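5' nucleotidase family protein (Staphylococcus aureus subsp. aureus, PDB 4Q7F) belongs to the 5'-nucleotidase family, pairing a calcineurin-like phosphoesterase domain that holds manganese and magnesium ions with a C-terminal 5'-nucleotidase domain. Local coordinates at residues Y326-N331 with H341-F346; M347-L352 with P518-F523. One frame throughout, in Å; residues are numbered along the deposited sequence.

Overall arrangement
The two contacts follow one another along the chain and share helix 342-355, whose first turns serve contact 1 and whose next turns serve contact 2. Their centres lie 11 Å apart, on the same side of the centre of the chain. Contact 1 is local, closing the short connection through helix 335-338, whereas contact 2 brings back residues 518-523, which lead into the last strand, 522-526. Asn-345 connects them: its OD1 lies 2.8 Å from Val-520 N and its ND2 3.0 Å from Pro-518 O, both probable hydrogen bonds. One helix thus packs against both the strand shortly before it and the connection leading to the last strand of the chain.

Contact 1 (Y326-N331 with H341-F346)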
ATOM      1  N   TYR A 326       1.322  15.696  28.617  1.00 54.39           N
ATOM      2  CA  TYR A 326       2.382  14.694  28.746  1.00 54.16           C
ATOM      3  C   TYR A 326       2.790  14.102  27.396  1.00 53.98           C
ATOM      4  O   TYR A 326       2.043  14.186  26.409  1.00 52.86           O
ATOM      5  CB  TYR A 326       1.924  13.571  29.668  1.00 57.74           C
ATOM      6  CG  TYR A 326       0.590  13.013  29.270  1.00 59.15           C
ATOM      7  CD1 TYR A 326       0.489  12.026  28.302  1.00 60.51           C
ATOM      8  CD2 TYR A 326      -0.581  13.487  29.853  1.00 61.98           C
ATOM      9  CE1 TYR A 326      -0.739  11.521  27.925  1.00 60.01           C
ATOM     10  CE2 TYR A 326      -1.813  12.987  29.484  1.00 62.72           C
ATOM     11  CZ  TYR A 326      -1.883  12.003  28.518  1.00 62.66           C
ATOM     12  OH  TYR A 326      -3.101  11.496  28.143  1.00 67.96           O
ATOM     13  N   ASP A 327       3.973  13.489  27.372  1.00 49.69           N
ATOM     14  CA  ASP A 327       4.508  12.886  26.163  1.00 48.39           C
ATOM     15  C   ASP A 327       3.991  11.455  25.987  1.00 46.57           C
ATOM     16  O   ASP A 327       3.846  10.712  26.966  1.00 46.10           O
ATOM     17  CB  ASP A 327       6.038  12.856  26.215  1.00 48.17           C
ATOM     18  CG  ASP A 327       6.646  12.384  24.921  1.00 47.46           C
ATOM     19  OD1 ASP A 327       6.795  13.213  24.008  1.00 50.24           O
ATOM     20  OD2 ASP A 327       6.998  11.191  24.821  1.00 45.20           O
HETATM   21  N   MSE A 328       3.729  11.085  24.733  1.00 40.77           N
HETATM   22  CA  MSE A 328       3.263   9.749  24.375  1.00 40.84           C
HETATM   23  C   MSE A 328       4.066   9.255  23.193  1.00 40.15           C
HETATM   24  O   MSE A 328       3.535   8.603  22.289  1.00 38.09           O
HETATM   25  CB  MSE A 328       1.793   9.804  23.966  1.00 40.85           C
HETATM   26  CG  MSE A 328       0.846   9.874  25.157  1.00 41.85           C
HETATM   27 SE   MSE A 328      -0.987   9.489  24.546  1.00 41.76          SE
HETATM   28  CE  MSE A 328      -1.140  10.793  23.080  1.00 39.05           C
ATOM     29  N   THR A 329       5.358   9.557  23.180  1.00 38.30           N
ATOM     30  CA  THR A 329       6.201   9.151  22.075  1.00 38.13           C
ATOM     31  C   THR A 329       6.490   7.656  22.135  1.00 36.61           C
ATOM     32  O   THR A 329       6.520   7.063  23.198  1.00 35.23           O
ATOM     33  CB  THR A 329       7.532   9.941  22.062  1.00 40.34           C
ATOM     34  OG1 THR A 329       7.263  11.320  21.775  1.00 42.39           O
ATOM     35  CG2 THR A 329       8.477   9.416  21.002  1.00 41.07           C
ATOM     36  N   ILE A 330       6.670   7.066  20.965  1.00 35.38           N
ATOM     37  CA  ILE A 330       7.044   5.677  20.839  1.00 37.41           C
ATOM     38  C   ILE A 330       8.530   5.655  20.483  1.00 38.31           C
ATOM     39  O   ILE A 330       8.919   6.025  19.376  1.00 35.73           O
ATOM     40  CB  ILE A 330       6.202   4.976  19.760  1.00 37.72           C
ATOM     41  CG1 ILE A 330       4.760   4.840  20.268  1.00 38.19           C
ATOM     42  CG2 ILE A 330       6.792   3.610  19.423  1.00 38.10           C
ATOM     43  CD1 ILE A 330       3.789   4.271  19.263  1.00 36.98           C
ATOM     44  N   ASN A 331       9.357   5.250  21.441  1.00 41.36           N
ATOM     45  CA  ASN A 331      10.803   5.191  21.236  1.00 42.69           C
ATOM     46  C   ASN A 331      11.226   4.021  20.354  1.00 41.98           C
ATOM     47  O   ASN A 331      12.045   4.177  19.447  1.00 44.59           O
ATOM     48  CB  ASN A 331      11.509   5.105  22.587  1.00 45.25           C
ATOM     49  CG  ASN A 331      11.309   6.355  23.420  1.00 47.38           C
ATOM     50  OD1 ASN A 331      11.121   7.449  22.884  1.00 51.16           O
ATOM     51  ND2 ASN A 331      11.370   6.204  24.732  1.00 49.43           N
ATOM     52  N   HIS A 341       1.352   0.469  25.584  1.00 27.03           N
ATOM     53  CA  HIS A 341       2.080   1.709  25.502  1.00 28.10           C
ATOM     54  C   HIS A 341       1.041   2.832  25.637  1.00 28.19           C
ATOM     55  O   HIS A 341      -0.082   2.692  25.145  1.00 26.52           O
ATOM     56  CB  HIS A 341       2.805   1.785  24.152  1.00 27.90           C
ATOM     57  CG  HIS A 341       3.738   2.945  24.040  1.00 29.11           C
ATOM     58  ND1 HIS A 341       3.303   4.205  23.706  1.00 29.14           N
ATOM     59  CD2 HIS A 341       5.071   3.054  24.275  1.00 29.90           C
ATOM     60  CE1 HIS A 341       4.327   5.040  23.715  1.00 30.24           C
ATOM     61  NE2 HIS A 341       5.414   4.364  24.044  1.00 30.39           N
ATOM     62  N   PRO A 342       1.394   3.948  26.291  1.00 29.84           N
ATOM     63  CA  PRO A 342       0.394   5.016  26.410  1.00 30.53           C
ATOM     64  C   PRO A 342      -0.249   5.462  25.082  1.00 29.96           C
ATOM     65  O   PRO A 342      -1.423   5.842  25.064  1.00 30.34           O
ATOM     66  CB  PRO A 342       1.181   6.162  27.051  1.00 32.05           C
ATOM     67  CG  PRO A 342       2.238   5.472  27.853  1.00 33.02           C
ATOM     68  CD  PRO A 342       2.626   4.265  27.040  1.00 31.82           C
ATOM     69  N   PHE A 343       0.490   5.410  23.979  1.00 29.55           N
ATOM     70  CA  PHE A 343      -0.064   5.826  22.703  1.00 28.56           C
ATOM     71  C   PHE A 343      -1.060   4.796  22.121  1.00 27.00           C
ATOM     72  O   PHE A 343      -2.068   5.182  21.564  1.00 26.21           O
ATOM     73  CB  PHE A 343       1.024   6.185  21.691  1.00 28.41           C
ATOM     74  CG  PHE A 343       0.473   6.765  20.416  1.00 27.67           C
ATOM     75  CD1 PHE A 343       0.020   8.071  20.383  1.00 28.06           C
ATOM     76  CD2 PHE A 343       0.371   5.998  19.270  1.00 26.99           C
ATOM     77  CE1 PHE A 343      -0.504   8.611  19.216  1.00 27.52           C
ATOM     78  CE2 PHE A 343      -0.163   6.527  18.107  1.00 26.64           C
ATOM     79  CZ  PHE A 343      -0.606   7.835  18.085  1.00 26.69           C
ATOM     80  N   THR A 344      -0.786   3.501  22.243  1.00 27.28           N
ATOM     81  CA  THR A 344      -1.742   2.488  21.762  1.00 26.30           C
ATOM     82  C   THR A 344      -2.986   2.490  22.661  1.00 26.21           C
ATOM     83  O   THR A 344      -4.128   2.287  22.191  1.00 25.99           O
ATOM     84  CB  THR A 344      -1.130   1.083  21.688  1.00 26.06           C
ATOM     85  OG1 THR A 344      -0.647   0.681  22.980  1.00 27.36           O
ATOM     86  CG2 THR A 344      -0.013   1.080  20.697  1.00 26.57           C
ATOM     87  N   ASN A 345      -2.763   2.728  23.949  1.00 26.64           N
ATOM     88  CA  ASN A 345      -3.843   2.839  24.899  1.00 26.98           C
ATOM     89  C   ASN A 345      -4.732   4.006  24.502  1.00 27.37           C
ATOM     90  O   ASN A 345      -5.944   3.884  24.478  1.00 25.53           O
ATOM     91  CB  ASN A 345      -3.328   3.080  26.291  1.00 28.53           C
ATOM     92  CG  ASN A 345      -4.437   3.098  27.296  1.00 29.51           C
ATOM     93  OD1 ASN A 345      -5.103   2.084  27.503  1.00 29.61           O
ATOM     94  ND2 ASN A 345      -4.659   4.248  27.919  1.00 30.09           N
ATOM     95  N   PHE A 346      -4.100   5.124  24.164  1.00 27.99           N
ATOM     96  CA  PHE A 346      -4.806   6.311  23.721  1.00 28.58           C
ATOM     97  C   PHE A 346      -5.649   6.072  22.469  1.00 27.67           C
ATOM     98  O   PHE A 346      -6.798   6.492  22.423  1.00 26.76           O
ATOM     99  CB  PHE A 346      -3.813   7.435  23.471  1.00 30.03           C
ATOM    100  CG  PHE A 346      -4.304   8.485  22.526  1.00 30.58           C
ATOM    101  CD1 PHE A 346      -5.232   9.419  22.926  1.00 32.82           C
ATOM    102  CD2 PHE A 346      -3.822   8.538  21.235  1.00 30.97           C
ATOM    103  CE1 PHE A 346      -5.680  10.385  22.044  1.00 33.95           C
ATOM    104  CE2 PHE A 346      -4.258   9.505  20.350  1.00 32.17           C
ATOM    105  CZ  PHE A 346      -5.192  10.434  20.758  1.00 32.20           C
TER
HETATM  106  O   HOH W   1       8.255   4.591  24.259  1.00 36.52           O
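Met-328 of the short strand 328-329 passes over the first turn of helix 342-355, its CA 5.4 Å from that of Phe-343. The selenomethionine side chain bends at chi3 (-53°), which sets CE over one face of the Phe-346 ring, 4.1 Å from its centroid, while SE lies obliquely to the same ring, a Met-aromatic contact, and touches CB. The same CE also meets the edge of the Phe-343 ring near CD1. Leu-505 and Leu-509 of helix 501-511 pack on Phe-346 as well, and strand 328-329 pairs with strand 370-371, whose Phe-371 stacks edge-to-face on Phe-343. His-341 is the N-cap of the helix: CG stands anti to the backbone N (chi1 -172°), and ND1 accepts from Phe-343 N in a nearly straight bond (3.1 Å, 167°). Ile-330 CG1 lies over one face of this imidazole, toward the rim, 3.8 Å from the centroid, and Pro-342 CD over the opposite face, also toward its rim. At the ring edge, NE2 is 3.0 Å from Thr-329 O and hydrogen-bonds a water that accepts from Asn-331 N. On the strand side, Asp-327 forms an Asx turn, OD2 taking Thr-329 N from above the carboxylate plane and OD1 the Thr-329 hydroxyl.

Contact 2 (M347-L352 with P518-F523); sequences MNYALL and PQVVDF
Tyr-349 and Pro-518 cross at about a right angle, the proline ring bringing CD over one face of the phenol, displaced toward the rim. The placement is that of a CH-pi contact, but the exact closeness of the two rings is doubtful, because Pro-518 CG is modelled nearer to Tyr-349 CE1 than carbons can sit. Tyr-349 CG stands anti to the backbone N (chi1 -178°), and the ring reaches Pro-518. Val-520 approaches the same ring differently, its CG1 lying at the edge, 3.9 Å from CD1. The branches of this valine meet different parts of the helix. CG2 settles against the backbone at Tyr-349 N, 3.8 Å away, and CG1 shares with CB the contact to Leu-352. There the two side chains reach toward each other tip to tip, with Leu-352 CD1 3.8 Å from Val-520 CB. One turn back, Asn-348 is crossed at about a right angle by Val-521, whose CG2 lies 3.7 Å from ND2 and also touches CB. The amide nitrogen is held by two carbonyl oxygens, those of Thr-344 on the preceding turn and Ile-436 on strand 435-438, so its proximity to a methyl costs it no partner. Beside the contact, Gln-519 NE2 donates to Val-521 O in an almost straight bond (2.7 Å, 177°), bridging two residues of the connection that leads to strand 522-526. Between these two segments the chemistry is apolar, side-chain packing joining them, while Asn-345 of the same helix adds hydrogen bonds to the backbone of Pro-518, Val-520 and Val-521.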
HETATM    1  N   MSE A 347      -5.071   5.433  21.451  1.00 27.31           N
HETATM    2  CA  MSE A 347      -5.785   5.197  20.198  1.00 27.64           C
HETATM    3  C   MSE A 347      -6.970   4.315  20.454  1.00 26.44           C
HETATM    4  O   MSE A 347      -8.069   4.620  20.015  1.00 27.66           O
HETATM    5  CB  MSE A 347      -4.891   4.593  19.113  1.00 27.62           C
HETATM    6  CG  MSE A 347      -3.909   5.635  18.550  1.00 29.20           C
HETATM    7 SE   MSE A 347      -3.141   4.993  16.856  1.00 32.19          SE
HETATM    8  CE  MSE A 347      -2.043   3.525  17.586  1.00 30.48           C
ATOM      9  N   ASN A 348      -6.760   3.203  21.149  1.00 25.29           N
ATOM     10  CA  ASN A 348      -7.867   2.307  21.479  1.00 25.01           C
ATOM     11  C   ASN A 348      -8.966   2.986  22.319  1.00 25.71           C
ATOM     12  O   ASN A 348     -10.146   2.770  22.077  1.00 23.86           O
ATOM     13  CB  ASN A 348      -7.354   1.032  22.136  1.00 24.94           C
ATOM     14  CG  ASN A 348      -6.899   0.006  21.114  1.00 24.78           C
ATOM     15  OD1 ASN A 348      -7.710  -0.496  20.318  1.00 25.61           O
ATOM     16  ND2 ASN A 348      -5.623  -0.343  21.145  1.00 24.06           N
ATOM     17  N   TYR A 349      -8.571   3.835  23.264  1.00 26.36           N
ATOM     18  CA  TYR A 349      -9.531   4.551  24.058  1.00 27.62           C
ATOM     19  C   TYR A 349     -10.376   5.465  23.169  1.00 27.36           C
ATOM     20  O   TYR A 349     -11.598   5.503  23.316  1.00 27.46           O
ATOM     21  CB  TYR A 349      -8.880   5.344  25.185  1.00 29.98           C
ATOM     22  CG  TYR A 349      -9.926   6.052  26.026  1.00 33.41           C
ATOM     23  CD1 TYR A 349     -10.744   5.337  26.893  1.00 34.83           C
ATOM     24  CD2 TYR A 349     -10.120   7.426  25.928  1.00 35.05           C
ATOM     25  CE1 TYR A 349     -11.716   5.970  27.643  1.00 37.87           C
ATOM     26  CE2 TYR A 349     -11.091   8.067  26.678  1.00 37.15           C
ATOM     27  CZ  TYR A 349     -11.877   7.334  27.538  1.00 39.48           C
ATOM     28  OH  TYR A 349     -12.841   7.964  28.284  1.00 43.06           O
ATOM     29  N   ALA A 350      -9.747   6.171  22.222  1.00 27.26           N
ATOM     30  CA  ALA A 350     -10.508   7.052  21.338  1.00 26.60           C
ATOM     31  C   ALA A 350     -11.554   6.263  20.548  1.00 26.23           C
ATOM     32  O   ALA A 350     -12.679   6.717  20.359  1.00 25.37           O
ATOM     33  CB  ALA A 350      -9.585   7.820  20.399  1.00 26.28           C
ATOM     34  N   LEU A 351     -11.174   5.074  20.097  1.00 25.72           N
ATOM     35  CA  LEU A 351     -12.077   4.220  19.341  1.00 26.25           C
ATOM     36  C   LEU A 351     -13.208   3.667  20.233  1.00 26.57           C
ATOM     37  O   LEU A 351     -14.374   3.602  19.820  1.00 26.06           O
ATOM     38  CB  LEU A 351     -11.299   3.081  18.675  1.00 25.34           C
ATOM     39  CG  LEU A 351     -10.330   3.451  17.560  1.00 25.65           C
ATOM     40  CD1 LEU A 351      -9.518   2.222  17.154  1.00 25.67           C
ATOM     41  CD2 LEU A 351     -11.016   4.071  16.351  1.00 25.95           C
ATOM     42  N   LEU A 352     -12.874   3.263  21.450  1.00 27.06           N
ATOM     43  CA  LEU A 352     -13.905   2.789  22.367  1.00 28.07           C
ATOM     44  C   LEU A 352     -14.923   3.895  22.672  1.00 29.72           C
ATOM     45  O   LEU A 352     -16.115   3.641  22.681  1.00 30.06           O
ATOM     46  CB  LEU A 352     -13.304   2.242  23.653  1.00 28.53           C
ATOM     47  CG  LEU A 352     -12.579   0.910  23.454  1.00 27.75           C
ATOM     48  CD1 LEU A 352     -11.725   0.585  24.662  1.00 29.74           C
ATOM     49  CD2 LEU A 352     -13.550  -0.218  23.147  1.00 27.23           C
ATOM     50  N   PRO A 518      -8.226   6.457  30.569  1.00 41.75           N
ATOM     51  CA  PRO A 518      -8.237   5.235  31.378  1.00 41.31           C
ATOM     52  C   PRO A 518      -7.442   4.122  30.702  1.00 37.85           C
ATOM     53  O   PRO A 518      -7.224   4.170  29.483  1.00 34.33           O
ATOM     54  CB  PRO A 518      -9.722   4.867  31.462  1.00 41.65           C
ATOM     55  CG  PRO A 518     -10.378   5.579  30.355  1.00 40.03           C
ATOM     56  CD  PRO A 518      -9.576   6.830  30.117  1.00 40.97           C
ATOM     57  N   GLN A 519      -7.024   3.128  31.477  1.00 36.82           N
ATOM     58  CA  GLN A 519      -6.242   2.040  30.925  1.00 35.75           C
ATOM     59  C   GLN A 519      -7.156   0.982  30.308  1.00 33.61           C
ATOM     60  O   GLN A 519      -7.780   0.197  31.015  1.00 35.83           O
ATOM     61  CB  GLN A 519      -5.326   1.412  31.983  1.00 38.76           C
ATOM     62  CG  GLN A 519      -4.224   0.542  31.371  1.00 38.41           C
ATOM     63  CD  GLN A 519      -3.243   1.349  30.510  1.00 38.71           C
ATOM     64  OE1 GLN A 519      -2.929   2.512  30.817  1.00 39.98           O
ATOM     65  NE2 GLN A 519      -2.744   0.731  29.438  1.00 37.34           N
ATOM     66  N   VAL A 520      -7.222   0.975  28.986  1.00 29.76           N
ATOM     67  CA  VAL A 520      -8.047   0.017  28.245  1.00 29.26           C
ATOM     68  C   VAL A 520      -7.221  -1.079  27.556  1.00 26.78           C
ATOM     69  O   VAL A 520      -7.771  -2.103  27.157  1.00 26.24           O
ATOM     70  CB  VAL A 520      -8.950   0.722  27.217  1.00 28.43           C
ATOM     71  CG1 VAL A 520      -9.910   1.664  27.935  1.00 30.39           C
ATOM     72  CG2 VAL A 520      -8.126   1.462  26.163  1.00 28.06           C
ATOM     73  N   VAL A 521      -5.909  -0.869  27.455  1.00 26.73           N
ATOM     74  CA  VAL A 521      -4.983  -1.844  26.853  1.00 25.44           C
ATOM     75  C   VAL A 521      -4.232  -2.477  28.005  1.00 27.11           C
ATOM     76  O   VAL A 521      -3.553  -1.796  28.781  1.00 27.14           O
ATOM     77  CB  VAL A 521      -4.027  -1.213  25.830  1.00 24.75           C
ATOM     78  CG1 VAL A 521      -3.111  -2.270  25.218  1.00 24.52           C
ATOM     79  CG2 VAL A 521      -4.811  -0.535  24.725  1.00 23.60           C
ATOM     80  N   ASP A 522      -4.390  -3.784  28.119  1.00 26.53           N
ATOM     81  CA  ASP A 522      -3.807  -4.521  29.188  1.00 28.02           C
ATOM     82  C   ASP A 522      -3.583  -5.942  28.681  1.00 27.67           C
ATOM     83  O   ASP A 522      -4.520  -6.736  28.608  1.00 27.99           O
ATOM     84  CB  ASP A 522      -4.789  -4.485  30.350  1.00 30.67           C
ATOM     85  CG  ASP A 522      -4.315  -5.264  31.549  1.00 32.96           C
ATOM     86  OD1 ASP A 522      -3.170  -5.726  31.546  1.00 32.69           O
ATOM     87  OD2 ASP A 522      -5.104  -5.398  32.491  1.00 35.82           O
ATOM     88  N   PHE A 523      -2.348  -6.241  28.293  1.00 26.80           N
ATOM     89  CA  PHE A 523      -2.006  -7.553  27.752  1.00 26.48           C
ATOM     90  C   PHE A 523      -0.545  -7.852  28.015  1.00 26.59           C
ATOM     91  O   PHE A 523       0.209  -6.972  28.402  1.00 26.92           O
ATOM     92  CB  PHE A 523      -2.293  -7.630  26.247  1.00 26.19           C
ATOM     93  CG  PHE A 523      -1.381  -6.789  25.395  1.00 25.44           C
ATOM     94  CD1 PHE A 523      -1.595  -5.425  25.248  1.00 26.16           C
ATOM     95  CD2 PHE A 523      -0.308  -7.372  24.715  1.00 25.61           C
ATOM     96  CE1 PHE A 523      -0.754  -4.655  24.447  1.00 25.04           C
ATOM     97  CE2 PHE A 523       0.539  -6.612  23.918  1.00 25.14           C
ATOM     98  CZ  PHE A 523       0.318  -5.252  23.788  1.00 25.60           C
TER